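Local coordinates for type II restriction enzyme SfiI (PDB 2EZV), which recognises the double-stranded DNA sequence 5'-GGCCN(5)GGCC-3' as a tetramer and cleaves it to give fragments with terminal 5'-phosphates, at a contact of chain A with DNA, the interface of chains A and B and the interface of chains A and C. Sequence-based numbering; all coordinates share one arbitrary frame. Chains: chain A/B/C, Type II restriction enzyme SfiI.

The four contacts show how one subunit combines DNA reading with two kinds of subunit interface. Contact 1 lies about 32 Å from contact 2 and 27 Å from contact 3, measured between centres of C-alpha atoms. Contacts 2 and 4, 29 Å apart, both join chains A and B; A:Leu267 serves in contact 2 and B:Leu267 in contact 4. Contact 3 turns to chain C, 27 Å from contact 2, and helices 10-41 and 49-62, with the residues next to their ends, run between these two. The same subunit thus touches DNA and two neighbours, as suits a tetrameric enzyme.

Contact 1: a contact of chain A with DNA. Residues chain A 109, 126, 205-206, 220, 222. With nucleotides of chain D.
A:Arg109 meets the guanine of DG5 of chain D end-on in the major groove. NH1 donates to N7 at 2.8 Å and NH2 to O6 at 2.8 Å, both acceptors nearly in the guanidinium plane. With CG between the backbone N and the carbonyl carbon (chi1 63°) and the chain extended from CG to NE, the tip reaches the base. The methyl C7 of DT4 of chain D sits over one guanidinium face, 3.5 Å from CZ, while A:Arg220, its NH1 bonded to A:Ala206 O, lies against the other. A:Tyr222 OH takes an in-plane bond from A:Arg109 NH1 at 3.2 Å, which probably helps fix the rotation of the A:Arg109 guanidinium; A:Tyr222 CE2, at the ring edge, lies 3.4 Å from the deoxyribose C5' of DT4. An alanine in place of A:Arg109 would probably leave N7 and O6 without their donors. A:Thr126 OG1 donates to OP1 of DG5 at 2.8 Å, joined there by its backbone N, and A:Ala206 N reaches OP2 at 3.0 Å. Water 1 links OP2, A:Tyr222 OH and A:Ala206 O. Base readout and phosphate clasp together contribute to recognising GGCC. Strands 204-206 and 219-221 supply A:Ala206 and A:Arg220; A:Arg109, A:Thr126 and A:Tyr222 come from loops.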
# COMPACT_ATOMS: atom_id res chain seq x y z
N ARG A 109 11.82 32.00 -10.29
CA ARG A 109 12.19 30.99 -11.30
C ARG A 109 12.58 29.54 -10.95
O ARG A 109 12.93 29.19 -9.82
CB ARG A 109 13.30 31.57 -12.16
CG ARG A 109 14.58 31.86 -11.39
CD ARG A 109 15.59 32.56 -12.28
NE ARG A 109 16.92 32.59 -11.69
CZ ARG A 109 18.00 33.04 -12.32
NH1 ARG A 109 17.91 33.52 -13.55
NH2 ARG A 109 19.18 33.02 -11.70
N THR A 126 16.18 38.23 -23.49
CA THR A 126 16.30 39.63 -23.10
C THR A 126 17.58 40.35 -23.52
O THR A 126 17.56 41.56 -23.73
CB THR A 126 16.11 39.80 -21.58
OG1 THR A 126 14.73 39.66 -21.26
CG2 THR A 126 16.59 41.16 -21.10
N GLY A 205 11.94 31.44 -19.84
CA GLY A 205 13.08 32.34 -19.91
C GLY A 205 14.36 31.56 -20.18
O GLY A 205 14.38 30.33 -20.05
N ALA A 206 15.43 32.27 -20.53
CA ALA A 206 16.70 31.61 -20.85
C ALA A 206 17.15 30.56 -19.82
O ALA A 206 16.99 30.74 -18.61
CB ALA A 206 17.79 32.67 -21.03
N ARG A 220 14.00 27.84 -18.47
CA ARG A 220 13.50 28.31 -17.18
C ARG A 220 12.03 28.70 -17.23
O ARG A 220 11.48 29.02 -18.28
CB ARG A 220 14.30 29.54 -16.71
CG ARG A 220 15.60 29.27 -15.96
CD ARG A 220 16.12 30.58 -15.33
NE ARG A 220 17.23 30.38 -14.41
CZ ARG A 220 18.52 30.44 -14.75
NH1 ARG A 220 18.88 30.71 -15.99
NH2 ARG A 220 19.45 30.24 -13.82
N TYR A 222 9.47 31.27 -15.01
CA TYR A 222 9.48 32.33 -14.01
C TYR A 222 8.19 32.39 -13.22
O TYR A 222 7.11 32.54 -13.79
CB TYR A 222 9.79 33.68 -14.67
CG TYR A 222 11.27 33.85 -14.94
CD1 TYR A 222 11.89 33.15 -15.98
CD2 TYR A 222 12.06 34.64 -14.11
CE1 TYR A 222 13.27 33.24 -16.18
CE2 TYR A 222 13.44 34.73 -14.29
CZ TYR A 222 14.04 34.02 -15.33
OH TYR A 222 15.41 34.10 -15.50
O5' DT D 4 14.63 38.65 -14.07
C5' DT D 4 14.70 37.72 -15.17
C4' DT D 4 15.53 38.16 -16.35
O4' DT D 4 16.78 38.68 -15.85
C3' DT D 4 15.92 37.01 -17.28
O3' DT D 4 16.09 37.46 -18.65
C2' DT D 4 17.20 36.51 -16.65
C1' DT D 4 17.84 37.79 -16.13
N1 DT D 4 18.64 37.62 -14.89
C2 DT D 4 19.98 37.98 -14.90
O2 DT D 4 20.54 38.41 -15.89
N3 DT D 4 20.64 37.80 -13.71
C4 DT D 4 20.11 37.31 -12.53
O4 DT D 4 20.82 37.20 -11.54
C5 DT D 4 18.70 36.95 -12.58
C7 DT D 4 18.04 36.41 -11.35
C6 DT D 4 18.05 37.13 -13.74
P DG D 5 16.15 36.39 -19.87
OP1 DG D 5 15.43 36.95 -21.04
OP2 DG D 5 15.77 35.05 -19.36
O5' DG D 5 17.69 36.37 -20.26
C5' DG D 5 18.66 36.52 -19.23
C4' DG D 5 20.07 36.57 -19.77
O4' DG D 5 20.89 36.61 -18.60
C3' DG D 5 20.57 35.37 -20.57
O3' DG D 5 21.67 35.81 -21.39
C2' DG D 5 21.02 34.42 -19.47
C1' DG D 5 21.53 35.36 -18.39
N9 DG D 5 21.23 34.98 -17.01
C8 DG D 5 20.06 34.44 -16.52
N7 DG D 5 20.08 34.27 -15.23
C5 DG D 5 21.34 34.71 -14.84
C6 DG D 5 21.95 34.78 -13.55
O6 DG D 5 21.48 34.46 -12.46
N1 DG D 5 23.24 35.29 -13.63
C2 DG D 5 23.87 35.69 -14.78
N2 DG D 5 25.12 36.15 -14.66
N3 DG D 5 23.31 35.63 -15.98
C4 DG D 5 22.06 35.14 -15.94
O HOH W 1 16.52 33.46 -17.64

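Contact 2: the interface of chains A and B. Residues chain A 26-27, 30, 64-65, 267; chain B 68, 85, 92.
The methyl of A:Ala65 rests over the centre of the B:Tyr68 ring in a CH-pi contact, A:Ala65 CB lying 3.3 Å from B:Tyr68 CD2. CD1 of B:Trp85 backs the opposite face, so the phenol is held between A:Ala65 of the partner and B:Trp85 of its own chain. B:Tyr68 holds CG anti to its backbone N (chi1 -168°), which sends the ring across the boundary to helix 10-41 of chain A, where B:Tyr68 OH comes 3.3 Å from A:Ala27 CA. Around this centre, B:Leu92 CD2 packs on A:Gln26 CG at 3.3 Å, and A:Leu267 CD2 touches B:Trp85 CZ2 at 3.8 Å.

Further out, the amide of A:Gln30 is turned 56° from the B:Tyr68 ring, and its NE2 hydrogen-bonds to B:Tyr68 OH at 3.2 Å. Water 2 also bridges these two groups, lying 2.6 Å from B:Tyr68 OH in the ring plane. Water 3 joins A:Gln30 NE2 to the indole NE1 of B:Trp85. A:Leu267 N donates to A:Gln30 OE1 (2.9 Å) from above the carbonyl plane, which helps to set the amide. An alanine in place of B:Tyr68 would probably leave A:Ala65 facing a gap and A:Gln30 NE2 without its phenol partner.

The patch is part of the two-fold A–B interface of the tetramer. Chain A contributes one flank of helix 10-41, the loop after helix 49-62 and its C-terminal segment; chain B adds strand 80-86 and two loops.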
# COMPACT_ATOMS: atom_id res chain seq x y z
N GLN A 26 -1.70 19.69 -0.14
CA GLN A 26 -2.11 19.22 1.18
C GLN A 26 -1.07 18.25 1.71
O GLN A 26 -0.75 18.27 2.90
CB GLN A 26 -3.46 18.49 1.09
CG GLN A 26 -4.64 19.38 1.41
CD GLN A 26 -4.97 19.45 2.88
OE1 GLN A 26 -5.82 20.23 3.29
NE2 GLN A 26 -4.33 18.62 3.67
N ALA A 27 -0.56 17.40 0.82
CA ALA A 27 0.43 16.40 1.18
C ALA A 27 1.69 17.03 1.74
O ALA A 27 2.18 16.62 2.79
CB ALA A 27 0.78 15.54 -0.04
N GLN A 30 0.89 18.80 5.10
CA GLN A 30 0.81 17.88 6.22
C GLN A 30 2.14 17.24 6.57
O GLN A 30 2.33 16.78 7.69
CB GLN A 30 -0.28 16.83 5.96
CG GLN A 30 -1.67 17.47 5.96
CD GLN A 30 -2.82 16.48 5.82
OE1 GLN A 30 -3.98 16.86 5.90
NE2 GLN A 30 -2.50 15.21 5.59
N VAL A 64 2.23 9.05 -0.00
CA VAL A 64 1.19 8.81 0.99
C VAL A 64 -0.18 9.35 0.56
O VAL A 64 -1.20 9.08 1.19
CB VAL A 64 1.67 9.44 2.32
CG1 VAL A 64 0.83 10.65 2.68
CG2 VAL A 64 1.70 8.40 3.40
N ALA A 65 -0.21 10.11 -0.53
CA ALA A 65 -1.46 10.71 -0.99
C ALA A 65 -1.81 10.32 -2.42
O ALA A 65 -2.40 11.12 -3.14
CB ALA A 65 -1.37 12.23 -0.87
N LEU A 267 -4.35 18.06 8.50
CA LEU A 267 -4.26 17.01 9.52
C LEU A 267 -2.84 16.67 9.95
O LEU A 267 -1.88 16.98 9.24
CB LEU A 267 -4.96 15.75 9.01
CG LEU A 267 -6.48 15.69 9.13
CD1 LEU A 267 -7.09 17.08 8.97
CD2 LEU A 267 -7.03 14.72 8.08
N TYR B 68 -5.85 8.88 -1.29
CA TYR B 68 -5.21 9.62 -0.21
C TYR B 68 -5.85 9.35 1.16
O TYR B 68 -6.74 10.08 1.59
CB TYR B 68 -5.32 11.11 -0.55
CG TYR B 68 -4.51 12.08 0.27
CD1 TYR B 68 -4.49 13.44 -0.05
CD2 TYR B 68 -3.74 11.65 1.36
CE1 TYR B 68 -3.73 14.35 0.68
CE2 TYR B 68 -2.97 12.55 2.10
CZ TYR B 68 -2.97 13.91 1.75
OH TYR B 68 -2.19 14.81 2.46
N TRP B 85 -9.25 11.36 1.57
CA TRP B 85 -9.37 12.65 0.89
C TRP B 85 -9.76 12.31 -0.55
O TRP B 85 -9.14 11.46 -1.19
CB TRP B 85 -8.03 13.40 0.84
CG TRP B 85 -7.55 13.96 2.14
CD1 TRP B 85 -6.54 13.48 2.90
CD2 TRP B 85 -8.00 15.17 2.77
NE1 TRP B 85 -6.31 14.32 3.97
CE2 TRP B 85 -7.19 15.36 3.91
CE3 TRP B 85 -9.00 16.11 2.47
CZ2 TRP B 85 -7.35 16.47 4.76
CZ3 TRP B 85 -9.16 17.21 3.32
CH2 TRP B 85 -8.33 17.37 4.45
N LEU B 92 -10.37 19.43 -2.38
CA LEU B 92 -9.90 18.14 -1.88
C LEU B 92 -10.81 17.82 -0.69
O LEU B 92 -10.59 18.27 0.44
CB LEU B 92 -8.45 18.25 -1.42
CG LEU B 92 -7.88 16.96 -0.84
CD1 LEU B 92 -7.80 15.90 -1.93
CD2 LEU B 92 -6.49 17.26 -0.26
O HOH W 2 -0.55 13.81 4.27
O HOH W 3 -4.55 12.89 5.75

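Contact 3: the interface of chains A and C. Residues chain A 42, 45-49, 52; chain C 75-77.
C:Phe77 sets its ring against the start of helix 49-62 of chain A and the loop before it. The ring presents one face to A:Val52, whose CG1 lies above its centre. Its outer edge points at A:Glu49 and the loop. There C:Phe77 CE1 approaches A:Glu49 CG at 3.5 Å and the carboxylate oxygen OE2 at 3.4 Å, the carboxylate plane being turned 61° from the ring. The bend of A:Glu49 at chi2 (-97°) folds its chain so that methylene and carboxylate both meet this edge. C:Phe77 CE1 also packs on A:Asp45 CB at 3.9 Å, while A:Asp45 O, a backbone carbonyl oxygen, comes 3.7 Å from C:Phe77 CZ, with the carbonyl of A:Gly48 close by.

A:Val52 buries the next largest share here, after C:Phe77. One methyl, CG1, lies between the backbone N and carbonyl carbon and bears on the ring; A:Val52 CG2, anti to N, turns towards the backbone of C:Gly76 and C:Phe77, reaching C:Phe77 CA at 4.1 Å. The extended C:Gly76 lays its main chain alongside both methyls of this valine.

Direct polar bonds are lacking in this patch; water 4 supplies the link, 2.8 Å from A:Thr42 OG1 and 3.1 Å from C:Ala75 N. The site is part of the two-fold A–C interface, and by packing it helps hold the tetramer together. Because C:Asp79, a calcium ligand, follows shortly in sequence, the contact may also help position the loop leading to the active site.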
# COMPACT_ATOMS: atom_id res chain seq x y z
N THR A 42 19.71 17.43 8.65
CA THR A 42 20.46 16.33 8.05
C THR A 42 21.86 16.78 7.63
O THR A 42 22.00 17.64 6.76
CB THR A 42 19.73 15.74 6.83
OG1 THR A 42 18.51 15.11 7.27
CG2 THR A 42 20.61 14.72 6.10
N ASP A 45 26.71 15.79 3.20
CA ASP A 45 27.67 14.82 2.70
C ASP A 45 28.10 15.32 1.33
O ASP A 45 27.33 15.29 0.37
CB ASP A 45 27.01 13.45 2.59
CG ASP A 45 26.71 12.83 3.95
OD1 ASP A 45 27.67 12.44 4.65
OD2 ASP A 45 25.52 12.75 4.33
N SER A 46 29.33 15.82 1.25
CA SER A 46 29.90 16.33 0.01
C SER A 46 29.18 17.54 -0.57
O SER A 46 29.35 17.85 -1.76
CB SER A 46 29.93 15.22 -1.05
OG SER A 46 28.63 14.99 -1.59
N SER A 47 28.38 18.23 0.24
CA SER A 47 27.65 19.39 -0.25
C SER A 47 26.70 18.90 -1.34
O SER A 47 26.72 17.72 -1.69
CB SER A 47 28.62 20.42 -0.83
N GLY A 48 25.88 19.80 -1.87
CA GLY A 48 24.94 19.37 -2.90
C GLY A 48 24.01 18.33 -2.30
O GLY A 48 23.37 17.56 -3.02
N GLU A 49 23.93 18.33 -0.97
CA GLU A 49 23.09 17.40 -0.23
C GLU A 49 21.61 17.81 -0.31
O GLU A 49 20.72 16.95 -0.29
CB GLU A 49 23.54 17.38 1.23
CG GLU A 49 23.95 16.01 1.76
CD GLU A 49 22.84 15.31 2.50
OE1 GLU A 49 22.09 16.01 3.21
OE2 GLU A 49 22.71 14.07 2.39
N VAL A 52 19.34 15.78 -2.71
CA VAL A 52 18.69 14.55 -2.29
C VAL A 52 17.66 14.79 -1.21
O VAL A 52 16.70 14.04 -1.07
CB VAL A 52 19.73 13.49 -1.81
CG1 VAL A 52 20.33 13.89 -0.47
CG2 VAL A 52 19.07 12.15 -1.70
N ALA C 75 16.59 11.18 4.70
CA ALA C 75 17.05 11.51 3.36
C ALA C 75 18.54 11.18 3.26
O ALA C 75 19.26 11.24 4.26
CB ALA C 75 16.81 12.97 3.07
N GLY C 76 18.99 10.82 2.07
CA GLY C 76 20.39 10.47 1.88
C GLY C 76 20.62 10.02 0.45
O GLY C 76 19.65 9.78 -0.28
N PHE C 77 21.88 9.90 0.04
CA PHE C 77 22.17 9.51 -1.34
C PHE C 77 21.88 8.06 -1.72
O PHE C 77 21.86 7.72 -2.91
CB PHE C 77 23.61 9.85 -1.70
CG PHE C 77 23.91 11.32 -1.64
CD1 PHE C 77 24.22 11.92 -0.43
CD2 PHE C 77 23.86 12.10 -2.79
CE1 PHE C 77 24.47 13.29 -0.36
CE2 PHE C 77 24.11 13.47 -2.74
CZ PHE C 77 24.42 14.07 -1.52
O HOH W 4 17.43 12.57 7.36

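Contact 4: the interface of chains A and B. Residues chain A 3, 146-149, 151-152; chain B 264-267.
A:Gln3 pairs through its side-chain amide with both backbone groups of B:Leu265: A:Gln3 OE1 accepts from B:Leu265 N at 2.8 Å, in plane on a lone pair, and A:Gln3 NE2 donates to B:Leu265 O at 3.0 Å, again on a lone pair. With the chain extended beyond CG, A:Gln3 lays this amide beside the strand-like segment much as a neighbouring strand would. A:Asn148 grips the segment with its own amide, OD1 taking B:Phe266 N at 3.2 Å and ND2 giving to B:Phe264 O at 3.3 Å, both bonds tilted from the carbonyl planes. A:Ala147 N adds a nearly straight bond to B:Phe266 O at 2.7 Å.

Apolar packing centres on B:Leu265, which, with CG anti to its carbonyl carbon (chi1 -53°), points its branched tip into chain A; B:Leu265 CD2 meets A:Asp149 CB at 3.4 Å, and CD1 faces A:Val151 and A:Leu152. B:Leu267 CD1 rests on A:Ser146 CA. A separate ring-on-amide contact sets B:Phe266 against A:Asn148, the planes 32° apart and B:Phe266 CE2 3.5 Å from A:Asn148 CG, while A:Ala147 CB approaches CE1.

Within chain A, the hydroxyl OG of A:Ser146 accepts from A:Asp149 N at 2.8 Å through a strongly bent bond, which may help brace the turn. The contact is part of the A–B interface of the tetramer. That turn connects strands 141-145 and 151-167; A:Gln3 comes from the N-terminal end, and the partner segment follows strand 259-263 near the C-terminus of chain B.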
# COMPACT_ATOMS: atom_id res chain seq x y z
N GLN A 3 -12.85 9.02 -20.95
CA GLN A 3 -11.70 8.25 -20.53
C GLN A 3 -10.48 8.81 -21.28
O GLN A 3 -9.35 8.70 -20.82
CB GLN A 3 -11.90 6.77 -20.87
CG GLN A 3 -13.02 6.11 -20.08
CD GLN A 3 -13.02 4.61 -20.26
OE1 GLN A 3 -13.26 4.09 -21.36
NE2 GLN A 3 -12.75 3.88 -19.17
N SER A 146 -5.78 -1.56 -23.23
CA SER A 146 -7.01 -1.99 -22.56
C SER A 146 -7.15 -3.49 -22.71
O SER A 146 -6.55 -4.10 -23.61
CB SER A 146 -8.24 -1.30 -23.15
OG SER A 146 -8.49 -1.75 -24.47
N ALA A 147 -7.94 -4.10 -21.84
CA ALA A 147 -8.14 -5.53 -21.90
C ALA A 147 -9.20 -5.89 -22.93
O ALA A 147 -9.26 -7.02 -23.40
CB ALA A 147 -8.55 -6.04 -20.53
N ASN A 148 -10.03 -4.92 -23.31
CA ASN A 148 -11.10 -5.20 -24.26
C ASN A 148 -11.05 -4.44 -25.59
O ASN A 148 -12.00 -4.51 -26.37
CB ASN A 148 -12.45 -4.94 -23.58
CG ASN A 148 -12.55 -3.53 -22.99
OD1 ASN A 148 -11.56 -2.96 -22.54
ND2 ASN A 148 -13.76 -2.98 -22.98
N ASP A 149 -9.96 -3.74 -25.86
CA ASP A 149 -9.87 -2.97 -27.09
C ASP A 149 -8.47 -2.46 -27.43
O ASP A 149 -7.48 -3.16 -27.25
CB ASP A 149 -10.86 -1.79 -27.01
CG ASP A 149 -10.62 -0.74 -28.08
OD1 ASP A 149 -9.92 0.26 -27.79
OD2 ASP A 149 -11.13 -0.91 -29.21
N VAL A 151 -5.77 1.13 -27.47
CA VAL A 151 -5.07 1.91 -26.46
C VAL A 151 -5.92 2.97 -25.79
O VAL A 151 -6.94 3.42 -26.32
CB VAL A 151 -3.81 2.56 -27.07
CG1 VAL A 151 -2.83 1.47 -27.47
CG2 VAL A 151 -4.18 3.41 -28.26
N LEU A 152 -5.49 3.34 -24.59
CA LEU A 152 -6.14 4.35 -23.76
C LEU A 152 -5.04 5.30 -23.32
O LEU A 152 -4.12 4.91 -22.61
CB LEU A 152 -6.76 3.68 -22.52
CG LEU A 152 -7.43 4.55 -21.46
CD1 LEU A 152 -8.56 5.35 -22.07
CD2 LEU A 152 -7.94 3.67 -20.34
N PHE B 264 -17.03 1.19 -21.77
CA PHE B 264 -15.77 1.84 -21.46
C PHE B 264 -14.65 0.82 -21.46
O PHE B 264 -14.88 -0.38 -21.35
CB PHE B 264 -15.86 2.54 -20.11
CG PHE B 264 -16.18 1.62 -18.96
CD1 PHE B 264 -15.18 0.89 -18.33
CD2 PHE B 264 -17.49 1.49 -18.51
CE1 PHE B 264 -15.47 0.05 -17.25
CE2 PHE B 264 -17.80 0.66 -17.43
CZ PHE B 264 -16.78 -0.06 -16.79
N LEU B 265 -13.42 1.31 -21.60
CA LEU B 265 -12.28 0.42 -21.62
C LEU B 265 -11.86 0.12 -20.19
O LEU B 265 -12.06 0.94 -19.29
CB LEU B 265 -11.13 1.06 -22.37
CG LEU B 265 -11.46 1.56 -23.78
CD1 LEU B 265 -10.22 2.18 -24.40
CD2 LEU B 265 -11.96 0.40 -24.63
N PHE B 266 -11.28 -1.05 -19.98
CA PHE B 266 -10.80 -1.42 -18.65
C PHE B 266 -9.51 -2.20 -18.83
O PHE B 266 -9.26 -2.74 -19.92
CB PHE B 266 -11.86 -2.26 -17.91
CG PHE B 266 -12.15 -3.60 -18.54
CD1 PHE B 266 -11.43 -4.73 -18.15
CD2 PHE B 266 -13.17 -3.75 -19.47
CE1 PHE B 266 -11.74 -5.99 -18.68
CE2 PHE B 266 -13.48 -4.99 -20.00
CZ PHE B 266 -12.76 -6.12 -19.61
N LEU B 267 -8.69 -2.24 -17.79
CA LEU B 267 -7.42 -2.95 -17.87
C LEU B 267 -7.47 -4.26 -17.08
O LEU B 267 -8.41 -4.50 -16.32
CB LEU B 267 -6.28 -2.08 -17.32
CG LEU B 267 -6.01 -0.70 -17.91
CD1 LEU B 267 -6.18 -0.72 -19.42
CD2 LEU B 267 -6.96 0.28 -17.32